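Local coordinates for protein papain-like protease (Human betacoronavirus 2c EMC/2012, PDB 4RNA) that acts as a viral cysteine protease that probably cleaves the coronavirus replicase polyprotein and, as in related enzymes, removes ubiquitin from host proteins, at residues Val15-Val20 / Gly53-Leu58; Leu32-Phe37 / Phe81-Tyr86; Ala90-Trp95 / Cys160-Pro165. All coordinates share one frame; numbering follows the deposited sequence.

Contact 1: Val15-Val20 / Gly53-Leu58; sequences VNFRTV and GHSLYL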
loop_
_atom_site.group_PDB
_atom_site.type_symbol
_atom_site.label_atom_id
_atom_site.label_comp_id
_atom_site.label_asym_id
_atom_site.label_seq_id
_atom_site.Cartn_x
_atom_site.Cartn_y
_atom_site.Cartn_z
ATOM N N VAL A 15 -11.225 -19.003 -13.508
ATOM C CA VAL A 15 -12.468 -19.057 -14.276
ATOM C C VAL A 15 -12.275 -19.062 -15.816
ATOM O O VAL A 15 -12.953 -19.825 -16.527
ATOM C CB VAL A 15 -13.331 -17.834 -13.931
ATOM C CG1 VAL A 15 -14.603 -17.785 -14.809
ATOM C CG2 VAL A 15 -13.720 -17.948 -12.458
ATOM N N ASN A 16 -11.398 -18.189 -16.314
ATOM C CA ASN A 16 -11.105 -18.052 -17.737
ATOM C C ASN A 16 -9.730 -18.640 -18.053
ATOM O O ASN A 16 -8.750 -18.399 -17.302
ATOM C CB ASN A 16 -11.182 -16.597 -18.165
ATOM C CG ASN A 16 -12.524 -16.009 -17.892
ATOM O OD1 ASN A 16 -13.415 -16.102 -18.742
ATOM N ND2 ASN A 16 -12.673 -15.328 -16.739
ATOM N N PHE A 17 -9.692 -19.476 -19.102
ATOM C CA PHE A 17 -8.506 -20.259 -19.456
ATOM C C PHE A 17 -8.197 -20.097 -20.926
ATOM O O PHE A 17 -9.122 -19.996 -21.754
ATOM C CB PHE A 17 -8.650 -21.744 -19.098
ATOM C CG PHE A 17 -8.806 -21.997 -17.635
ATOM C CD1 PHE A 17 -10.033 -21.864 -17.029
ATOM C CD2 PHE A 17 -7.696 -22.387 -16.827
ATOM C CE1 PHE A 17 -10.222 -22.090 -15.683
ATOM C CE2 PHE A 17 -7.899 -22.614 -15.464
ATOM C CZ PHE A 17 -9.134 -22.469 -14.883
ATOM N N ARG A 18 -6.918 -19.960 -21.251
ATOM C CA ARG A 18 -6.482 -20.048 -22.640
ATOM C C ARG A 18 -5.535 -21.146 -22.799
ATOM O O ARG A 18 -4.690 -21.438 -21.858
ATOM C CB ARG A 18 -5.889 -18.742 -23.214
ATOM C CG ARG A 18 -4.667 -18.274 -22.526
ATOM C CD ARG A 18 -3.952 -17.150 -23.275
ATOM N NE ARG A 18 -3.002 -16.515 -22.351
ATOM C CZ ARG A 18 -1.735 -16.237 -22.602
ATOM N NH1 ARG A 18 -1.208 -16.535 -23.777
ATOM N NH2 ARG A 18 -1.015 -15.630 -21.669
ATOM N N THR A 19 -5.661 -21.783 -23.956
ATOM C CA THR A 19 -4.770 -22.877 -24.270
ATOM C C THR A 19 -3.490 -22.358 -24.924
ATOM O O THR A 19 -3.511 -21.657 -25.892
ATOM C CB THR A 19 -5.390 -23.967 -25.144
ATOM O OG1 THR A 19 -6.582 -24.420 -24.508
ATOM C CG2 THR A 19 -4.335 -25.146 -25.304
ATOM N N VAL A 20 -2.353 -22.770 -24.366
ATOM C CA VAL A 20 -1.075 -22.327 -24.924
ATOM C C VAL A 20 -0.269 -23.591 -25.206
ATOM O O VAL A 20 -0.226 -24.485 -24.365
ATOM C CB VAL A 20 -0.309 -21.371 -23.936
ATOM C CG1 VAL A 20 1.060 -20.998 -24.497
ATOM C CG2 VAL A 20 -1.154 -20.091 -23.721
ATOM N N GLY A 53 -1.853 -30.691 -20.517
ATOM C CA GLY A 53 -3.222 -30.644 -20.039
ATOM C C GLY A 53 -3.507 -29.999 -18.690
ATOM O O GLY A 53 -4.672 -29.827 -18.337
ATOM N N HIS A 54 -2.470 -29.644 -17.929
ATOM C CA HIS A 54 -2.635 -28.936 -16.631
ATOM C C HIS A 54 -2.863 -27.442 -16.763
ATOM O O HIS A 54 -2.577 -26.825 -17.819
ATOM C CB HIS A 54 -1.441 -29.184 -15.729
ATOM C CG HIS A 54 -1.440 -30.542 -15.108
ATOM N ND1 HIS A 54 -1.913 -30.771 -13.859
ATOM C CD2 HIS A 54 -1.038 -31.776 -15.612
ATOM C CE1 HIS A 54 -1.785 -32.082 -13.567
ATOM N NE2 HIS A 54 -1.255 -32.699 -14.641
ATOM N N SER A 55 -3.403 -26.875 -15.684
ATOM C CA SER A 55 -3.678 -25.433 -15.522
ATOM C C SER A 55 -2.513 -24.677 -14.918
ATOM O O SER A 55 -1.999 -25.106 -13.910
ATOM C CB SER A 55 -4.878 -25.230 -14.597
ATOM O OG SER A 55 -6.026 -25.308 -15.402
ATOM N N LEU A 56 -2.134 -23.536 -15.512
ATOM C CA LEU A 56 -1.063 -22.699 -14.952
ATOM C C LEU A 56 -1.570 -21.340 -14.572
ATOM O O LEU A 56 -2.404 -20.733 -15.293
ATOM C CB LEU A 56 0.109 -22.535 -15.932
ATOM C CG LEU A 56 0.907 -23.775 -16.300
ATOM C CD1 LEU A 56 1.941 -23.310 -17.341
ATOM C CD2 LEU A 56 1.578 -24.433 -15.059
ATOM N N TYR A 57 -1.040 -20.839 -13.452
ATOM C CA TYR A 57 -1.414 -19.495 -12.990
ATOM C C TYR A 57 -0.432 -18.468 -13.496
ATOM O O TYR A 57 0.671 -18.460 -13.117
ATOM C CB TYR A 57 -1.529 -19.469 -11.459
ATOM C CG TYR A 57 -2.907 -19.809 -11.114
ATOM C CD1 TYR A 57 -3.295 -21.138 -10.975
ATOM C CD2 TYR A 57 -3.873 -18.793 -11.016
ATOM C CE1 TYR A 57 -4.629 -21.453 -10.716
ATOM C CE2 TYR A 57 -5.191 -19.095 -10.714
ATOM C CZ TYR A 57 -5.558 -20.417 -10.605
ATOM O OH TYR A 57 -6.878 -20.664 -10.314
ATOM N N LEU A 58 -0.818 -17.612 -14.421
ATOM C CA LEU A 58 0.148 -16.643 -15.000
ATOM C C LEU A 58 0.216 -15.362 -14.123
ATOM O O LEU A 58 -0.824 -14.876 -13.644
ATOM C CB LEU A 58 -0.274 -16.249 -16.432
ATOM C CG LEU A 58 0.676 -15.297 -17.206
ATOM C CD1 LEU A 58 2.116 -15.866 -17.473
ATOM C CD2 LEU A 58 0.004 -15.003 -18.533
#

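Contact 2: Leu32-Phe37 / Phe81-Tyr86; sequences LGCVFF and FLHRFY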
loop_
_atom_site.group_PDB
_atom_site.type_symbol
_atom_site.label_atom_id
_atom_site.label_comp_id
_atom_site.label_asym_id
_atom_site.label_seq_id
_atom_site.Cartn_x
_atom_site.Cartn_y
_atom_site.Cartn_z
ATOM N N LEU A 32 6.478 -17.880 -22.039
ATOM C CA LEU A 32 5.133 -17.431 -21.559
ATOM C C LEU A 32 5.232 -16.293 -20.537
ATOM O O LEU A 32 4.706 -15.218 -20.727
ATOM C CB LEU A 32 4.422 -18.650 -20.980
ATOM C CG LEU A 32 3.000 -18.670 -20.493
ATOM C CD1 LEU A 32 2.051 -18.171 -21.609
ATOM C CD2 LEU A 32 2.687 -20.116 -19.978
ATOM N N GLY A 33 5.928 -16.513 -19.436
ATOM C CA GLY A 33 6.047 -15.429 -18.448
ATOM C C GLY A 33 6.206 -16.078 -17.101
ATOM O O GLY A 33 6.537 -17.278 -17.069
ATOM N N CYS A 34 5.957 -15.317 -16.032
ATOM C CA CYS A 34 6.067 -15.791 -14.656
ATOM C C CYS A 34 4.830 -16.651 -14.376
ATOM O O CYS A 34 3.695 -16.169 -14.490
ATOM C CB CYS A 34 6.082 -14.619 -13.678
ATOM S SG CYS A 34 6.166 -15.238 -11.967
ATOM N N VAL A 35 5.057 -17.904 -14.005
ATOM C CA VAL A 35 3.915 -18.840 -13.868
ATOM C C VAL A 35 4.026 -19.632 -12.583
ATOM O O VAL A 35 5.125 -20.080 -12.174
ATOM C CB VAL A 35 3.813 -19.856 -15.062
ATOM C CG1 VAL A 35 3.250 -19.217 -16.320
ATOM C CG2 VAL A 35 5.168 -20.471 -15.325
ATOM N N PHE A 36 2.872 -19.850 -11.970
ATOM C CA PHE A 36 2.861 -20.659 -10.719
ATOM C C PHE A 36 2.083 -21.931 -11.006
ATOM O O PHE A 36 1.072 -21.912 -11.747
ATOM C CB PHE A 36 2.130 -19.912 -9.591
ATOM C CG PHE A 36 2.971 -18.852 -8.934
ATOM C CD1 PHE A 36 3.396 -17.768 -9.648
ATOM C CD2 PHE A 36 3.439 -19.040 -7.603
ATOM C CE1 PHE A 36 4.196 -16.784 -9.053
ATOM C CE2 PHE A 36 4.223 -18.065 -6.986
ATOM C CZ PHE A 36 4.620 -16.950 -7.730
ATOM N N PHE A 37 2.487 -23.009 -10.350
ATOM C CA PHE A 37 1.756 -24.268 -10.400
ATOM C C PHE A 37 1.751 -24.875 -9.017
ATOM O O PHE A 37 2.814 -25.064 -8.391
ATOM C CB PHE A 37 2.423 -25.244 -11.369
ATOM C CG PHE A 37 1.782 -26.614 -11.388
ATOM C CD1 PHE A 37 0.602 -26.843 -12.110
ATOM C CD2 PHE A 37 2.358 -27.683 -10.686
ATOM C CE1 PHE A 37 0.005 -28.112 -12.130
ATOM C CE2 PHE A 37 1.760 -28.945 -10.692
ATOM C CZ PHE A 37 0.590 -29.165 -11.420
ATOM N N PHE A 81 1.128 -7.354 -8.254
ATOM C CA PHE A 81 0.107 -7.884 -7.297
ATOM C C PHE A 81 -0.109 -9.412 -7.427
ATOM O O PHE A 81 -0.221 -10.107 -6.417
ATOM C CB PHE A 81 -1.255 -7.213 -7.609
ATOM C CG PHE A 81 -2.409 -7.799 -6.781
ATOM C CD1 PHE A 81 -3.144 -8.878 -7.250
ATOM C CD2 PHE A 81 -2.708 -7.297 -5.480
ATOM C CE1 PHE A 81 -4.201 -9.428 -6.480
ATOM C CE2 PHE A 81 -3.779 -7.817 -4.713
ATOM C CZ PHE A 81 -4.495 -8.919 -5.194
ATOM N N LEU A 82 -0.148 -9.955 -8.666
ATOM C CA LEU A 82 -0.329 -11.429 -8.747
ATOM C C LEU A 82 0.850 -12.140 -8.161
ATOM O O LEU A 82 0.630 -13.143 -7.426
ATOM C CB LEU A 82 -0.499 -11.977 -10.135
ATOM C CG LEU A 82 -1.874 -11.615 -10.712
ATOM C CD1 LEU A 82 -2.114 -11.841 -12.250
ATOM C CD2 LEU A 82 -3.000 -12.225 -9.843
ATOM N N HIS A 83 2.044 -11.700 -8.556
ATOM C CA HIS A 83 3.231 -12.426 -7.974
ATOM C C HIS A 83 3.155 -12.389 -6.486
ATOM O O HIS A 83 3.576 -13.374 -5.757
ATOM C CB HIS A 83 4.580 -11.870 -8.443
ATOM C CG HIS A 83 5.765 -12.739 -7.952
ATOM N ND1 HIS A 83 6.443 -12.473 -6.805
ATOM C CD2 HIS A 83 6.315 -13.926 -8.466
ATOM C CE1 HIS A 83 7.391 -13.438 -6.596
ATOM N NE2 HIS A 83 7.310 -14.323 -7.612
ATOM N N ARG A 84 2.877 -11.218 -5.951
ATOM C CA ARG A 84 2.830 -11.119 -4.446
ATOM C C ARG A 84 1.720 -11.950 -3.783
ATOM O O ARG A 84 1.953 -12.667 -2.847
ATOM C CB ARG A 84 2.804 -9.659 -3.968
ATOM C CG ARG A 84 4.100 -8.881 -4.320
ATOM C CD ARG A 84 4.067 -7.393 -3.871
ATOM N NE ARG A 84 2.929 -6.622 -4.465
ATOM C CZ ARG A 84 1.826 -6.278 -3.818
ATOM N NH1 ARG A 84 1.586 -6.687 -2.562
ATOM N NH2 ARG A 84 0.867 -5.601 -4.480
ATOM N N PHE A 85 0.520 -11.911 -4.337
ATOM C CA PHE A 85 -0.576 -12.713 -3.838
ATOM C C PHE A 85 -0.283 -14.223 -3.931
ATOM O O PHE A 85 -0.477 -14.957 -2.940
ATOM C CB PHE A 85 -1.900 -12.329 -4.632
ATOM C CG PHE A 85 -3.032 -13.270 -4.336
ATOM C CD1 PHE A 85 -3.406 -13.508 -3.004
ATOM C CD2 PHE A 85 -3.738 -13.894 -5.370
ATOM C CE1 PHE A 85 -4.434 -14.380 -2.712
ATOM C CE2 PHE A 85 -4.803 -14.767 -5.088
ATOM C CZ PHE A 85 -5.146 -15.000 -3.751
ATOM N N TYR A 86 0.334 -14.675 -5.047
ATOM C CA TYR A 86 0.480 -16.077 -5.198
ATOM C C TYR A 86 1.543 -16.483 -4.220
ATOM O O TYR A 86 1.327 -17.500 -3.603
ATOM C CB TYR A 86 0.965 -16.547 -6.590
ATOM C CG TYR A 86 -0.015 -16.286 -7.770
ATOM C CD1 TYR A 86 -1.396 -16.200 -7.555
ATOM C CD2 TYR A 86 0.465 -16.206 -9.068
ATOM C CE1 TYR A 86 -2.268 -15.963 -8.628
ATOM C CE2 TYR A 86 -0.414 -15.973 -10.153
ATOM C CZ TYR A 86 -1.764 -15.864 -9.901
ATOM O OH TYR A 86 -2.581 -15.601 -11.021
#

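Contact 3: Ala90-Trp95 / Cys160-Pro165; sequences AAVHGW and CTFGAP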
loop_
_atom_site.group_PDB
_atom_site.type_symbol
_atom_site.label_atom_id
_atom_site.label_comp_id
_atom_site.label_asym_id
_atom_site.label_seq_id
_atom_site.Cartn_x
_atom_site.Cartn_y
_atom_site.Cartn_z
ATOM N N ALA A 90 0.988 -19.161 -0.823
ATOM C CA ALA A 90 1.929 -20.249 -0.498
ATOM C C ALA A 90 2.462 -20.116 0.940
ATOM O O ALA A 90 2.419 -21.072 1.704
ATOM C CB ALA A 90 3.082 -20.284 -1.514
ATOM N N ALA A 91 2.972 -18.945 1.313
ATOM C CA ALA A 91 3.517 -18.750 2.662
ATOM C C ALA A 91 2.442 -18.811 3.773
ATOM O O ALA A 91 2.636 -19.461 4.777
ATOM C CB ALA A 91 4.286 -17.436 2.748
ATOM N N VAL A 92 1.300 -18.163 3.592
ATOM C CA VAL A 92 0.369 -18.087 4.746
ATOM C C VAL A 92 -0.263 -19.485 5.015
ATOM O O VAL A 92 -0.821 -19.754 6.085
ATOM C CB VAL A 92 -0.664 -16.929 4.690
ATOM C CG1 VAL A 92 -0.054 -15.557 4.389
ATOM C CG2 VAL A 92 -1.800 -17.230 3.770
ATOM N N HIS A 93 -0.110 -20.388 4.052
ATOM C CA HIS A 93 -0.596 -21.765 4.179
ATOM C C HIS A 93 -0.042 -22.512 5.349
ATOM O O HIS A 93 -0.699 -23.365 5.906
ATOM C CB HIS A 93 -0.352 -22.562 2.895
ATOM C CG HIS A 93 -1.604 -23.158 2.355
ATOM N ND1 HIS A 93 -2.084 -22.845 1.133
ATOM C CD2 HIS A 93 -2.544 -23.981 2.959
ATOM C CE1 HIS A 93 -3.256 -23.474 0.948
ATOM N NE2 HIS A 93 -3.537 -24.168 2.074
ATOM N N GLY A 94 1.178 -22.203 5.737
ATOM C CA GLY A 94 1.733 -22.812 6.932
ATOM C C GLY A 94 1.362 -22.098 8.237
ATOM O O GLY A 94 1.951 -22.343 9.271
ATOM N N TRP A 95 0.415 -21.167 8.215
ATOM C CA TRP A 95 -0.037 -20.599 9.469
ATOM C C TRP A 95 -1.185 -21.421 10.047
ATOM O O TRP A 95 -1.737 -22.280 9.352
ATOM C CB TRP A 95 -0.464 -19.145 9.222
ATOM C CG TRP A 95 0.706 -18.182 9.070
ATOM C CD1 TRP A 95 2.076 -18.436 9.273
ATOM C CD2 TRP A 95 0.611 -16.766 8.734
ATOM N NE1 TRP A 95 2.826 -17.282 9.068
ATOM C CE2 TRP A 95 1.996 -16.238 8.729
ATOM C CE3 TRP A 95 -0.459 -15.900 8.427
ATOM C CZ2 TRP A 95 2.276 -14.887 8.455
ATOM C CZ3 TRP A 95 -0.153 -14.549 8.160
ATOM C CH2 TRP A 95 1.166 -14.060 8.172
ATOM N N CYS A 160 1.750 -5.818 2.708
ATOM C CA CYS A 160 2.477 -6.405 3.834
ATOM C C CYS A 160 3.564 -7.297 3.298
ATOM O O CYS A 160 3.386 -7.996 2.285
ATOM C CB CYS A 160 1.523 -7.168 4.792
ATOM S SG CYS A 160 0.046 -6.170 5.141
ATOM N N THR A 161 4.690 -7.280 3.992
ATOM C CA THR A 161 5.847 -8.052 3.593
ATOM C C THR A 161 5.805 -9.163 4.600
ATOM O O THR A 161 5.721 -8.904 5.802
ATOM C CB THR A 161 7.178 -7.222 3.738
ATOM O OG1 THR A 161 7.054 -5.928 3.108
ATOM C CG2 THR A 161 8.312 -7.933 3.130
ATOM N N PHE A 162 5.773 -10.391 4.107
ATOM C CA PHE A 162 5.736 -11.546 4.936
ATOM C C PHE A 162 6.892 -11.495 5.934
ATOM O O PHE A 162 8.064 -11.331 5.538
ATOM C CB PHE A 162 5.810 -12.813 4.076
ATOM C CG PHE A 162 5.624 -14.081 4.859
ATOM C CD1 PHE A 162 4.346 -14.547 5.178
ATOM C CD2 PHE A 162 6.716 -14.809 5.298
ATOM C CE1 PHE A 162 4.176 -15.715 5.895
ATOM C CE2 PHE A 162 6.542 -15.972 6.028
ATOM C CZ PHE A 162 5.277 -16.423 6.334
ATOM N N GLY A 163 6.554 -11.603 7.221
ATOM C CA GLY A 163 7.526 -11.684 8.310
ATOM C C GLY A 163 7.850 -10.328 8.932
ATOM O O GLY A 163 8.543 -10.254 9.922
ATOM N N ALA A 164 7.310 -9.246 8.393
ATOM C CA ALA A 164 7.551 -7.935 8.936
ATOM C C ALA A 164 6.357 -7.472 9.753
ATOM O O ALA A 164 5.201 -7.687 9.334
ATOM C CB ALA A 164 7.747 -6.947 7.786
ATOM N N PRO A 165 6.604 -6.748 10.861
ATOM C CA PRO A 165 5.457 -6.193 11.624
ATOM C C PRO A 165 4.771 -5.132 10.791
ATOM O O PRO A 165 5.347 -4.689 9.820
ATOM C CB PRO A 165 6.113 -5.570 12.857
ATOM C CG PRO A 165 7.546 -5.324 12.433
ATOM C CD PRO A 165 7.907 -6.410 11.476
#

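Contact 1: Val15-Val20 / Gly53-Leu58
Phe17 and Ser55 are the closest backbone approach of these two segments, with 8.1 Å between Phe17 CA and Ser55 CA. That spacing is too wide for direct strand pairing. Strand 5-11 runs between them, antiparallel to strand 18-23 and parallel to strand 55-58. Its backbone bonds Arg18 through Val10 on one side and Leu56 through Leu9 on the other. The strand order matches the beta-grasp fold of the N-terminal ubiquitin-like domain. The two segments meet over this central strand by side chains alone, once on each face of the sheet.

On one face the Phe17 ring leans across with its CG anti to the carbonyl carbon (chi1 -63°). Its CE2 comes 3.3 Å from Ser55 OG, and its CD2 is 3.7 Å from the same OG. The hydroxyl approaches the ring obliquely. Phe17 also touches Thr11 of the central strand.

On the other face Arg18 holds CG between backbone N and carbonyl carbon (chi1 62°), then runs extended to NE. Glu66 forms a salt bridge with NE, and Tyr226 of the second subunit makes a cation-pi contact. The guanidinium is therefore held from outside this pair of segments. Leu58 CD2 meets the guanidinium at its edge, near its plane, 3.4 Å from Arg18 NH2.

Contact 2: Leu32-Phe37 / Phe81-Tyr86
Phe36 turns its CG anti to the carbonyl carbon (chi1 -79°), which sends its ring from strand 35-37 toward helix 81-92. Tyr86 makes the same choice on the helix (chi1 -66°) and brings its CB and ring edge over Phe36. His83, one helical turn earlier, swings its imidazole to the rim of the Phe36 ring. The three rings form an aromatic cluster. It joins the beta-grasp sheet of the ubiquitin-like domain to a helix of the papain-like catalytic region.

Tyr86 meets Phe36 in two ways. Its CB makes a CH-pi contact, 3.6 Å from the centroid of the Phe36 ring and almost straight above it. Its ring also makes an edge-to-face pair with Phe36, the planes being 64° apart. The edge atom Tyr86 CD2 is 3.4 Å from Phe36 CD1. Within the helix, Leu82 O sits 3.2 Å above one face of the Tyr86 ring, toward its rim.

His83 CD2 lies in the plane of the Phe36 ring, 3.5 Å from Phe36 CZ. The imidazole is tilted to that ring and does not stack on it. Asp41 touches Cys34, Phe36 and His83, and Thr251 of the second subunit packs on Cys34 and His83. No hydrogen bond crosses between the two segments. The last contact is sulfur to aromatic edge, with Cys34 SG 3.7 Å from His83 CD2.

Contact 3: Ala90-Trp95 / Cys160-Pro165
The Phe162 ring carries Ala91 CB over one face, and the indole of Trp95 lies on the other side of its plane. Ala91 CB makes a CH-pi contact, 3.8 Å from the centroid of the Phe162 ring. The Trp95 six-membered ring is near parallel to Phe162, at 20°. It is slid well aside, with 5.4 Å between the two centroids, so the rings barely overlap. Their closest atoms are Trp95 CZ2 and Phe162 CE1, 3.3 Å apart. Val92 CA lies over a face of the indole, offset toward its rim.

A beta turn shapes each segment. A type I turn from Val92 to Trp95 folds the indole back over the helix end, closed by Trp95 N to Val92 O at 2.8 Å. A type II turn from Thr161 to Ala164 presents Phe162, whose CG is anti to the backbone N (chi1 -174°). Trp95 NE1 is hydrogen-bonded to Asp110, and a phosphate ion, probably from crystallisation, lies near the indole.

The contact ties the C-terminal part of helix 81-92 to the loop between helices 148-158 and 168-176. Val92 and Trp95 also pack on helix 148-158.

Overall arrangement
Contacts 1 and 2 are neighbours, with centres 13 Å apart. They share one sheet, in which strands 55-58 and 35-37 pair: Tyr57 O lies 2.8 Å from Phe36 N, a probable hydrogen bond. Leu58 O and Tyr86 OH, 3.2 Å apart, make another probable hydrogen bond, from the sheet to the helix of contact 2. Helix 81-92 carries on to contact 3, centred 16 Å from contact 2. Contacts 1 and 3 stay about 11 Å apart at their nearest atoms. All three touch the second subunit. Residues of contact 3 touch or bond Asp110, Asn111 and Asn112, just before the modified Cys113. Cys113 lies just ahead of helix 115-122, as the nucleophile does in papain-like proteases.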